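Local coordinates for hypothetical protein TM1631 (Thermotoga maritima, PDB 1VPQ) that is of unknown function but belongs to the DUF72 family, whose members are placed among the TIM-barrel proteins, at residues 120-125 with 197-202; 234-239 with 246-251; 29-34 with 42-47; 16-21 with 256-261. All coordinates share one frame; numbering follows the deposited sequence.

Contact 1 (120-125 with 197-202); sequences LKMTLA and TDYAYF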
# COMPACT_ATOMS: atom_id res chain seq x y z
N LEU A 120 -11.56 1.98 7.33
CA LEU A 120 -10.20 2.43 7.05
C LEU A 120 -9.23 1.99 8.13
O LEU A 120 -9.37 2.38 9.29
CB LEU A 120 -10.16 3.96 6.93
CG LEU A 120 -8.78 4.56 6.62
CD1 LEU A 120 -8.13 3.87 5.44
CD2 LEU A 120 -8.88 6.05 6.36
N LYS A 121 -8.25 1.18 7.74
CA LYS A 121 -7.26 0.62 8.66
C LYS A 121 -5.97 1.44 8.73
O LYS A 121 -5.30 1.45 9.77
CB LYS A 121 -6.92 -0.82 8.26
CG LYS A 121 -8.04 -1.84 8.48
CD LYS A 121 -8.23 -2.19 9.94
CE LYS A 121 -8.76 -3.60 10.11
NZ LYS A 121 -9.08 -3.90 11.53
N MET A 122 -5.61 2.10 7.63
CA MET A 122 -4.32 2.79 7.52
C MET A 122 -4.29 3.73 6.32
O MET A 122 -4.89 3.45 5.28
CB MET A 122 -3.20 1.76 7.39
CG MET A 122 -1.76 2.29 7.43
SD MET A 122 -1.12 2.65 9.06
CE MET A 122 -1.29 1.12 9.96
N THR A 123 -3.58 4.85 6.48
CA THR A 123 -3.31 5.77 5.37
C THR A 123 -1.84 5.66 4.97
O THR A 123 -0.96 5.61 5.82
CB THR A 123 -3.68 7.23 5.73
OG1 THR A 123 -5.10 7.31 5.93
CG2 THR A 123 -3.30 8.20 4.61
N LEU A 124 -1.59 5.61 3.66
CA LEU A 124 -0.25 5.38 3.14
C LEU A 124 0.31 6.62 2.47
O LEU A 124 -0.32 7.20 1.57
CB LEU A 124 -0.27 4.24 2.12
CG LEU A 124 1.05 3.92 1.41
CD1 LEU A 124 2.08 3.31 2.37
CD2 LEU A 124 0.82 3.00 0.23
N ALA A 125 1.50 7.03 2.92
CA ALA A 125 2.26 8.07 2.25
C ALA A 125 3.48 7.44 1.61
O ALA A 125 4.46 7.12 2.30
CB ALA A 125 2.66 9.16 3.25
N THR A 197 6.04 0.68 15.00
CA THR A 197 4.77 0.91 15.68
C THR A 197 4.20 -0.44 16.14
O THR A 197 4.95 -1.40 16.27
CB THR A 197 3.75 1.61 14.73
OG1 THR A 197 3.51 0.79 13.59
CG2 THR A 197 4.28 2.96 14.28
N ASP A 198 2.90 -0.48 16.39
CA ASP A 198 2.19 -1.72 16.72
C ASP A 198 1.35 -2.21 15.54
O ASP A 198 0.35 -2.91 15.72
CB ASP A 198 1.33 -1.54 17.98
CG ASP A 198 0.30 -0.41 17.86
OD1 ASP A 198 0.38 0.39 16.91
OD2 ASP A 198 -0.58 -0.32 18.73
N TYR A 199 1.78 -1.82 14.33
CA TYR A 199 1.28 -2.37 13.08
C TYR A 199 2.44 -2.57 12.11
O TYR A 199 3.41 -1.81 12.11
CB TYR A 199 0.22 -1.44 12.46
CG TYR A 199 -1.02 -1.36 13.30
CD1 TYR A 199 -2.00 -2.34 13.21
CD2 TYR A 199 -1.19 -0.34 14.23
CE1 TYR A 199 -3.15 -2.28 14.00
CE2 TYR A 199 -2.33 -0.27 15.04
CZ TYR A 199 -3.31 -1.25 14.91
OH TYR A 199 -4.44 -1.21 15.69
N ALA A 200 2.34 -3.63 11.30
CA ALA A 200 3.25 -3.84 10.17
C ALA A 200 2.49 -3.62 8.86
O ALA A 200 1.29 -3.87 8.79
CB ALA A 200 3.85 -5.22 10.20
N TYR A 201 3.22 -3.17 7.85
CA TYR A 201 2.67 -2.89 6.54
C TYR A 201 3.69 -3.33 5.50
O TYR A 201 4.81 -2.83 5.50
CB TYR A 201 2.39 -1.39 6.42
CG TYR A 201 1.41 -0.98 5.33
CD1 TYR A 201 1.69 -1.17 3.98
CD2 TYR A 201 0.20 -0.37 5.66
CE1 TYR A 201 0.79 -0.76 2.99
CE2 TYR A 201 -0.69 0.04 4.69
CZ TYR A 201 -0.40 -0.16 3.35
OH TYR A 201 -1.30 0.25 2.39
N PHE A 202 3.32 -4.27 4.63
CA PHE A 202 4.23 -4.75 3.58
C PHE A 202 3.71 -4.37 2.23
O PHE A 202 2.52 -4.51 1.97
CB PHE A 202 4.36 -6.27 3.61
CG PHE A 202 4.98 -6.80 4.86
CD1 PHE A 202 4.25 -6.84 6.04
CD2 PHE A 202 6.28 -7.27 4.85
CE1 PHE A 202 4.83 -7.33 7.21
CE2 PHE A 202 6.86 -7.76 6.01
CZ PHE A 202 6.13 -7.79 7.20
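Met122 and Tyr201 make the main apolar contact, their side chains running antiparallel alongside each other. Met122 CG lies 3.7 Å from Tyr201 CE2 and equally near CD2, approaching the ring obliquely. CG stands anti to the backbone N of Met122 (chi1 -173°), and the chain then bends at chi2 and chi3, which carries the terminal methyl toward Tyr199. This methyl, Met122 CE, comes to 3.9 Å from Tyr199 CB, and one methionine thereby bridges two side chains of segment 197-202. Leu124 lies across the end of Tyr201, roughly perpendicular to it: its CD1 is 4.3 Å from Tyr201 CE1 and its CD2 4.1 Å from Tyr201 OH.

The two strands are not sheet neighbours. They belong to a TIM barrel, and with their axes 9.9 Å apart and their N-to-C directions 60° apart they face one another across its interior, where alternate side chains of each strand point inward. Strands 152-155 and 176-181 lie between them in the sheet.

Polar bonds hold the end of the same tyrosine ring. Tyr201 OH is hydrogen-bonded to Glu54 and Thr82, which gives the phenol polar partners within a buried setting. Thr197 OG1 accepts from Tyr199 N at 3.2 Å, with an N-H...O angle of 158°, closing an ST turn. Lys121 forms a salt bridge with Glu245, at the start of strand 245-250.

Contact 2 (234-239 with 246-251); sequences EDVVEL and TYVFFN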
# COMPACT_ATOMS: atom_id res chain seq x y z
N GLU A 234 7.72 -16.03 5.73
CA GLU A 234 8.26 -16.32 7.06
C GLU A 234 8.57 -15.03 7.84
O GLU A 234 8.40 -14.99 9.06
CB GLU A 234 9.49 -17.23 6.96
N ASP A 235 9.01 -13.99 7.13
CA ASP A 235 9.22 -12.67 7.73
C ASP A 235 7.91 -12.03 8.17
O ASP A 235 7.82 -11.50 9.28
CB ASP A 235 9.95 -11.74 6.76
CG ASP A 235 11.42 -12.09 6.59
OD1 ASP A 235 11.99 -12.75 7.48
OD2 ASP A 235 12.01 -11.68 5.57
N VAL A 236 6.89 -12.08 7.30
CA VAL A 236 5.56 -11.56 7.63
C VAL A 236 4.95 -12.20 8.90
O VAL A 236 4.34 -11.51 9.71
CB VAL A 236 4.57 -11.71 6.44
CG1 VAL A 236 3.13 -11.45 6.89
CG2 VAL A 236 4.94 -10.76 5.31
N VAL A 237 5.10 -13.52 9.05
CA VAL A 237 4.56 -14.18 10.24
C VAL A 237 5.40 -13.85 11.48
O VAL A 237 4.86 -13.72 12.58
CB VAL A 237 4.41 -15.74 10.09
CG1 VAL A 237 3.59 -16.08 8.86
CG2 VAL A 237 5.76 -16.45 10.06
N GLU A 238 6.71 -13.71 11.28
CA GLU A 238 7.61 -13.38 12.38
C GLU A 238 7.29 -12.00 12.95
O GLU A 238 7.21 -11.82 14.16
CB GLU A 238 9.07 -13.43 11.93
N LEU A 239 7.09 -11.02 12.06
CA LEU A 239 6.70 -9.67 12.48
C LEU A 239 5.28 -9.63 13.07
O LEU A 239 5.05 -9.00 14.10
CB LEU A 239 6.81 -8.68 11.32
CG LEU A 239 8.18 -8.01 11.06
CD1 LEU A 239 9.19 -9.02 10.57
CD2 LEU A 239 8.06 -6.86 10.06
N THR A 246 -1.21 -6.85 10.70
CA THR A 246 -0.25 -6.70 9.60
C THR A 246 -1.02 -6.62 8.29
O THR A 246 -1.95 -7.40 8.07
CB THR A 246 0.73 -7.91 9.53
OG1 THR A 246 1.60 -7.90 10.67
CG2 THR A 246 1.58 -7.88 8.27
N TYR A 247 -0.64 -5.68 7.44
CA TYR A 247 -1.30 -5.47 6.15
C TYR A 247 -0.30 -5.71 5.04
O TYR A 247 0.74 -5.06 4.97
CB TYR A 247 -1.88 -4.05 6.05
CG TYR A 247 -2.59 -3.64 7.31
CD1 TYR A 247 -3.75 -4.29 7.72
CD2 TYR A 247 -2.08 -2.64 8.13
CE1 TYR A 247 -4.39 -3.94 8.90
CE2 TYR A 247 -2.71 -2.28 9.30
CZ TYR A 247 -3.86 -2.93 9.68
OH TYR A 247 -4.49 -2.57 10.87
N VAL A 248 -0.63 -6.64 4.15
CA VAL A 248 0.29 -7.07 3.11
C VAL A 248 -0.39 -6.86 1.77
O VAL A 248 -1.46 -7.41 1.51
CB VAL A 248 0.65 -8.57 3.29
CG1 VAL A 248 1.70 -8.99 2.27
CG2 VAL A 248 1.15 -8.85 4.73
N PHE A 249 0.23 -6.06 0.91
CA PHE A 249 -0.34 -5.79 -0.42
C PHE A 249 0.65 -6.10 -1.51
O PHE A 249 1.84 -5.81 -1.36
CB PHE A 249 -0.80 -4.33 -0.53
CG PHE A 249 -1.83 -3.95 0.49
CD1 PHE A 249 -3.18 -4.18 0.25
CD2 PHE A 249 -1.46 -3.37 1.70
CE1 PHE A 249 -4.14 -3.84 1.19
CE2 PHE A 249 -2.42 -3.04 2.65
CZ PHE A 249 -3.76 -3.27 2.39
N PHE A 250 0.15 -6.69 -2.61
CA PHE A 250 0.94 -6.99 -3.81
C PHE A 250 0.62 -5.99 -4.90
O PHE A 250 -0.55 -5.77 -5.23
CB PHE A 250 0.64 -8.39 -4.35
CG PHE A 250 1.34 -9.48 -3.61
CD1 PHE A 250 0.88 -9.92 -2.38
CD2 PHE A 250 2.47 -10.08 -4.15
CE1 PHE A 250 1.52 -10.93 -1.70
CE2 PHE A 250 3.12 -11.09 -3.47
CZ PHE A 250 2.64 -11.52 -2.24
N ASN A 251 1.66 -5.42 -5.49
CA ASN A 251 1.54 -4.27 -6.37
C ASN A 251 1.94 -4.58 -7.81
O ASN A 251 1.85 -3.71 -8.68
CB ASN A 251 2.42 -3.13 -5.82
CG ASN A 251 1.98 -1.77 -6.31
OD1 ASN A 251 0.79 -1.52 -6.53
ND2 ASN A 251 2.93 -0.87 -6.47
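Val236 places CG1 anti to its backbone N (chi1 168°), and this branch carries the helix side of the contact. On the strand, Val248 CG2 meets Val236 CG1 at 3.9 Å, the two valines coming together end on. Thr246 turns OG1 beside its backbone N (chi1 -68°), which leaves the methyl CG2 anti to that N and presents it to the same branch of Val236, Thr246 CG2 to Val236 CG1 at 4.1 Å, the two side chains meeting at a slant. One methyl from the helix thus touches one methyl from each of two strand residues.

Thr246 and Val248 are two apart in strand 246-250, so both point out to the helix, while Tyr247 between them points away, toward the barrel interior. This is the packing of a TIM barrel, in which helices cover the outside of the parallel strands. Helix 226-240 precedes strand 245-250 directly in the chain. On the strand's outer side Thr246 also touches Ala200 and Phe202, and Val236 is packed against Phe265 of helix 257-270. The helix segment keeps its regular backbone pairing, with Leu239 N bonded to Asp235 O at 2.9 Å.

The three touching residues are buried and meet through methyl groups alone, without a polar pair between the segments, which is consistent with cohesion by dispersion and exclusion of water.

Contact 3 (29-34 with 42-47); sequences VVYPEH and KYYWAV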
# COMPACT_ATOMS: atom_id res chain seq x y z
N VAL A 29 -7.77 -14.15 -16.29
CA VAL A 29 -6.60 -14.47 -15.48
C VAL A 29 -7.14 -14.88 -14.12
O VAL A 29 -7.25 -16.07 -13.85
CB VAL A 29 -5.61 -13.29 -15.41
CG1 VAL A 29 -4.41 -13.62 -14.51
CG2 VAL A 29 -5.13 -12.91 -16.80
N VAL A 30 -7.53 -13.92 -13.28
CA VAL A 30 -8.18 -14.23 -12.00
C VAL A 30 -9.66 -13.88 -11.97
O VAL A 30 -10.39 -14.37 -11.12
CB VAL A 30 -7.49 -13.56 -10.78
CG1 VAL A 30 -6.11 -14.17 -10.55
CG2 VAL A 30 -7.40 -12.04 -10.94
N TYR A 31 -10.09 -13.01 -12.89
CA TYR A 31 -11.51 -12.75 -13.08
C TYR A 31 -12.02 -13.55 -14.28
O TYR A 31 -11.30 -13.71 -15.27
CB TYR A 31 -11.79 -11.25 -13.31
CG TYR A 31 -11.53 -10.33 -12.13
CD1 TYR A 31 -11.71 -10.77 -10.81
CD2 TYR A 31 -11.15 -9.01 -12.33
CE1 TYR A 31 -11.48 -9.93 -9.73
CE2 TYR A 31 -10.93 -8.15 -11.25
CZ TYR A 31 -11.10 -8.62 -9.96
OH TYR A 31 -10.87 -7.77 -8.89
N PRO A 32 -13.28 -14.03 -14.20
CA PRO A 32 -13.83 -14.71 -15.36
C PRO A 32 -13.87 -13.77 -16.56
O PRO A 32 -14.06 -12.57 -16.39
CB PRO A 32 -15.25 -15.08 -14.92
CG PRO A 32 -15.22 -15.03 -13.44
CD PRO A 32 -14.25 -13.98 -13.10
N GLU A 33 -13.66 -14.33 -17.75
CA GLU A 33 -13.67 -13.55 -18.99
C GLU A 33 -14.83 -12.55 -19.06
O GLU A 33 -14.64 -11.39 -19.42
CB GLU A 33 -13.77 -14.50 -20.18
CG GLU A 33 -12.47 -15.20 -20.53
CD GLU A 33 -11.59 -14.36 -21.44
OE1 GLU A 33 -12.04 -14.02 -22.56
OE2 GLU A 33 -10.45 -14.06 -21.05
N HIS A 34 -16.02 -13.02 -18.69
CA HIS A 34 -17.25 -12.27 -18.89
C HIS A 34 -17.82 -11.65 -17.60
O HIS A 34 -19.04 -11.43 -17.51
CB HIS A 34 -18.30 -13.18 -19.55
CG HIS A 34 -17.83 -13.80 -20.84
ND1 HIS A 34 -17.70 -13.07 -22.01
CD2 HIS A 34 -17.49 -15.07 -21.15
CE1 HIS A 34 -17.28 -13.87 -22.98
NE2 HIS A 34 -17.15 -15.09 -22.49
N LYS A 42 -17.19 -7.24 -5.61
CA LYS A 42 -17.87 -8.40 -5.02
C LYS A 42 -17.09 -9.69 -5.27
O LYS A 42 -16.92 -10.50 -4.36
CB LYS A 42 -19.30 -8.53 -5.54
CG LYS A 42 -20.09 -9.65 -4.88
CD LYS A 42 -21.54 -9.59 -5.30
CE LYS A 42 -22.39 -10.59 -4.54
NZ LYS A 42 -23.85 -10.32 -4.78
N TYR A 43 -16.62 -9.87 -6.50
CA TYR A 43 -15.81 -11.04 -6.85
C TYR A 43 -14.50 -11.08 -6.07
O TYR A 43 -14.06 -12.14 -5.63
CB TYR A 43 -15.51 -11.10 -8.36
CG TYR A 43 -15.14 -12.49 -8.82
CD1 TYR A 43 -13.82 -12.95 -8.74
CD2 TYR A 43 -16.10 -13.37 -9.31
CE1 TYR A 43 -13.47 -14.24 -9.16
CE2 TYR A 43 -15.77 -14.66 -9.73
CZ TYR A 43 -14.45 -15.09 -9.65
OH TYR A 43 -14.12 -16.36 -10.07
N TYR A 44 -13.89 -9.92 -5.91
CA TYR A 44 -12.67 -9.76 -5.13
C TYR A 44 -12.81 -10.28 -3.68
O TYR A 44 -12.00 -11.09 -3.23
CB TYR A 44 -12.26 -8.28 -5.16
CG TYR A 44 -11.00 -7.91 -4.43
CD1 TYR A 44 -11.03 -7.58 -3.08
CD2 TYR A 44 -9.78 -7.87 -5.09
CE1 TYR A 44 -9.87 -7.23 -2.40
CE2 TYR A 44 -8.61 -7.51 -4.42
CZ TYR A 44 -8.67 -7.20 -3.07
OH TYR A 44 -7.52 -6.84 -2.39
N TRP A 45 -13.84 -9.82 -2.95
CA TRP A 45 -14.00 -10.21 -1.54
C TRP A 45 -14.80 -11.50 -1.32
O TRP A 45 -14.49 -12.26 -0.38
CB TRP A 45 -14.60 -9.06 -0.68
CG TRP A 45 -16.01 -8.60 -1.02
CD1 TRP A 45 -16.35 -7.46 -1.69
CD2 TRP A 45 -17.25 -9.23 -0.65
NE1 TRP A 45 -17.71 -7.35 -1.78
CE2 TRP A 45 -18.29 -8.42 -1.16
CE3 TRP A 45 -17.58 -10.40 0.06
CZ2 TRP A 45 -19.64 -8.74 -0.99
CZ3 TRP A 45 -18.93 -10.72 0.22
CH2 TRP A 45 -19.94 -9.89 -0.30
N ALA A 46 -15.82 -11.74 -2.14
CA ALA A 46 -16.71 -12.90 -1.95
C ALA A 46 -16.12 -14.21 -2.45
O ALA A 46 -16.32 -15.26 -1.83
CB ALA A 46 -18.05 -12.65 -2.61
N VAL A 47 -15.40 -14.16 -3.57
CA VAL A 47 -14.86 -15.35 -4.23
C VAL A 47 -13.35 -15.49 -3.99
O VAL A 47 -12.91 -16.46 -3.39
CB VAL A 47 -15.17 -15.35 -5.74
CG1 VAL A 47 -14.76 -16.67 -6.39
CG2 VAL A 47 -16.66 -15.07 -5.98
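The Tyr43 ring is covered on both faces: Pro32 CD sits 3.6 Å above one, displaced from the ring centre, and Val47 CB, from the end of its own segment, lies 3.8 Å above the middle of the other. The proline contact is a CH-pi interaction, with Pro32 CD 3.9 Å from the Tyr43 centroid and 23° off the ring normal. Tyr43 CD1 in turn meets the edge of the Tyr31 ring, 3.7 Å from Tyr31 CD1; the planes stand at 88°, but the approach is oblique. Tyr31 OH reaches the edge of the Tyr44 ring, 4.0 Å from Tyr44 CD2.

With CG anti to its backbone N (chi1 -160°), Tyr43 extends from helix 40-46 toward the loop that leads into it. This loop follows the first barrel strand, 13-18, so the contact packs a beta-alpha connection against the helix it leads into. The hydroxyls of Tyr31 and Tyr44 have backbone partners: Tyr31 OH bonds to Phe21 O, and Tyr44 OH to Ile52 O and Thr18 N.

Mostly carbon joins the two segments, with Val30 O also 3.7 Å from Tyr43 CE1. The Tyr31 hydroxyl both packs on the Tyr44 edge and bonds to Phe21 O, which probably fixes the position of its ring.

Contact 4 (16-21 with 256-261); sequences VGTSGF and GQAAIN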
# COMPACT_ATOMS: atom_id res chain seq x y z
N VAL A 16 -3.97 -9.96 3.84
CA VAL A 16 -3.37 -9.87 2.50
C VAL A 16 -4.41 -9.45 1.45
O VAL A 16 -5.56 -9.92 1.45
CB VAL A 16 -2.63 -11.18 2.09
CG1 VAL A 16 -3.57 -12.38 2.13
CG2 VAL A 16 -1.98 -11.04 0.69
N GLY A 17 -3.98 -8.56 0.56
CA GLY A 17 -4.77 -8.15 -0.59
C GLY A 17 -3.86 -7.61 -1.68
O GLY A 17 -2.66 -7.86 -1.69
N THR A 18 -4.46 -6.87 -2.62
CA THR A 18 -3.74 -6.25 -3.73
C THR A 18 -3.92 -4.73 -3.75
O THR A 18 -4.78 -4.18 -3.08
CB THR A 18 -4.23 -6.79 -5.07
OG1 THR A 18 -5.66 -6.67 -5.11
CG2 THR A 18 -3.82 -8.26 -5.26
N SER A 19 -3.08 -4.06 -4.55
CA SER A 19 -3.21 -2.62 -4.76
C SER A 19 -4.20 -2.40 -5.89
O SER A 19 -3.86 -2.55 -7.06
CB SER A 19 -1.87 -1.98 -5.11
OG SER A 19 -0.99 -2.01 -4.01
N GLY A 20 -5.43 -2.06 -5.51
CA GLY A 20 -6.52 -1.93 -6.47
C GLY A 20 -7.16 -3.27 -6.75
O GLY A 20 -6.57 -4.33 -6.49
N PHE A 21 -8.38 -3.22 -7.26
CA PHE A 21 -9.13 -4.40 -7.68
C PHE A 21 -9.71 -4.25 -9.10
O PHE A 21 -10.13 -5.23 -9.69
CB PHE A 21 -10.28 -4.65 -6.70
CG PHE A 21 -11.38 -3.62 -6.79
CD1 PHE A 21 -12.44 -3.80 -7.67
CD2 PHE A 21 -11.34 -2.48 -6.01
CE1 PHE A 21 -13.45 -2.85 -7.76
CE2 PHE A 21 -12.35 -1.52 -6.10
CZ PHE A 21 -13.41 -1.72 -6.98
N GLY A 256 -2.58 -9.41 -13.77
CA GLY A 256 -3.11 -10.22 -12.68
C GLY A 256 -2.06 -10.95 -11.85
O GLY A 256 -2.41 -11.76 -10.99
N GLN A 257 -0.79 -10.64 -12.09
CA GLN A 257 0.31 -11.29 -11.39
C GLN A 257 0.21 -11.06 -9.89
O GLN A 257 0.44 -11.98 -9.11
CB GLN A 257 1.65 -10.82 -11.97
CG GLN A 257 1.94 -11.50 -13.31
CD GLN A 257 3.03 -10.84 -14.14
OE1 GLN A 257 3.09 -9.62 -14.26
NE2 GLN A 257 3.89 -11.66 -14.75
N ALA A 258 -0.14 -9.83 -9.50
CA ALA A 258 -0.34 -9.47 -8.10
C ALA A 258 -1.40 -10.33 -7.42
O ALA A 258 -1.22 -10.80 -6.30
CB ALA A 258 -0.70 -8.01 -7.98
N ALA A 259 -2.53 -10.52 -8.12
CA ALA A 259 -3.63 -11.34 -7.61
C ALA A 259 -3.20 -12.80 -7.46
O ALA A 259 -3.48 -13.41 -6.43
CB ALA A 259 -4.83 -11.21 -8.52
N ILE A 260 -2.52 -13.34 -8.48
CA ILE A 260 -1.95 -14.70 -8.41
C ILE A 260 -1.07 -14.86 -7.18
O ILE A 260 -1.30 -15.74 -6.35
CB ILE A 260 -1.16 -15.07 -9.71
CG1 ILE A 260 -2.12 -15.25 -10.88
CG2 ILE A 260 -0.34 -16.36 -9.52
CD1 ILE A 260 -1.45 -15.37 -12.25
N ASN A 261 -0.07 -13.99 -7.06
CA ASN A 261 0.85 -14.05 -5.92
C ASN A 261 0.16 -13.82 -4.58
O ASN A 261 0.51 -14.45 -3.57
CB ASN A 261 1.99 -13.03 -6.09
CG ASN A 261 2.96 -13.41 -7.21
OD1 ASN A 261 3.63 -12.54 -7.76
ND2 ASN A 261 3.05 -14.69 -7.54
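Thr18 points its side chain at the first turn of helix 257-261, and its methyl does the touching. Thr18 CG2 comes to 3.8 Å from Ala258 O and 3.9 Å from Ala259 N, so it lies against the peptide that links the two alanines. The side chain of Ala258 also points toward the strand, and its CB is 4.1 Å from Thr18 CG2. That of Ala259 is turned to the flank, and it is the backbone N of this residue that meets the methyl. With side chains this small, the helix backbone comes close to the strand: Thr18 CA and Ala259 CA are 6.4 Å apart.

The other branch of Thr18 is turned away from the helix. OG1 lies between the backbone N and the carbonyl carbon (chi1 52°), from where it donates to Gly20 O at 2.9 Å, with a C=O...OG1 angle of 162°. This bond ties Thr18 to Gly20, two residues on, where the backbone has a positive phi.

In the barrel, strand 13-18 is the first strand and helix 257-270 the last helix, and the helix packs on the outside where the ends of the chain meet. Ala262, one turn further along the helix, continues the contact with Thr18, and Ala258 also touches Phe250 on the neighbouring strand.

The chemistry is split within a single residue: the methyl of Thr18 serves van der Waals packing against the helix backbone, while its hydroxyl, buried with it, is satisfied locally by Gly20 O.

In the fold
Contacts 1, 2 and 4 are buried and reach the same parallel barrel sheet; contact 3 is partly buried, its centre about 21 Å from the centre of the chain. Contact 1 spans the barrel interior, whereas contacts 2 and 4 dress its outside with helices. Contacts 1 and 2 share neighbouring strands, joined by probable backbone bonds such as Phe202 N to Tyr247 O (2.7 Å), and Val248 O to Gly17 N (2.9 Å) similarly joins contact 2 to contact 4. Tyrosine hydroxyls couple contact 3 to contact 4. Chemistry follows place: methionine, leucine and tyrosine inside, with the Tyr201 hydroxyl held by polar partners, methyl groups beneath the helices, and aromatic rings with proline in the peripheral loop.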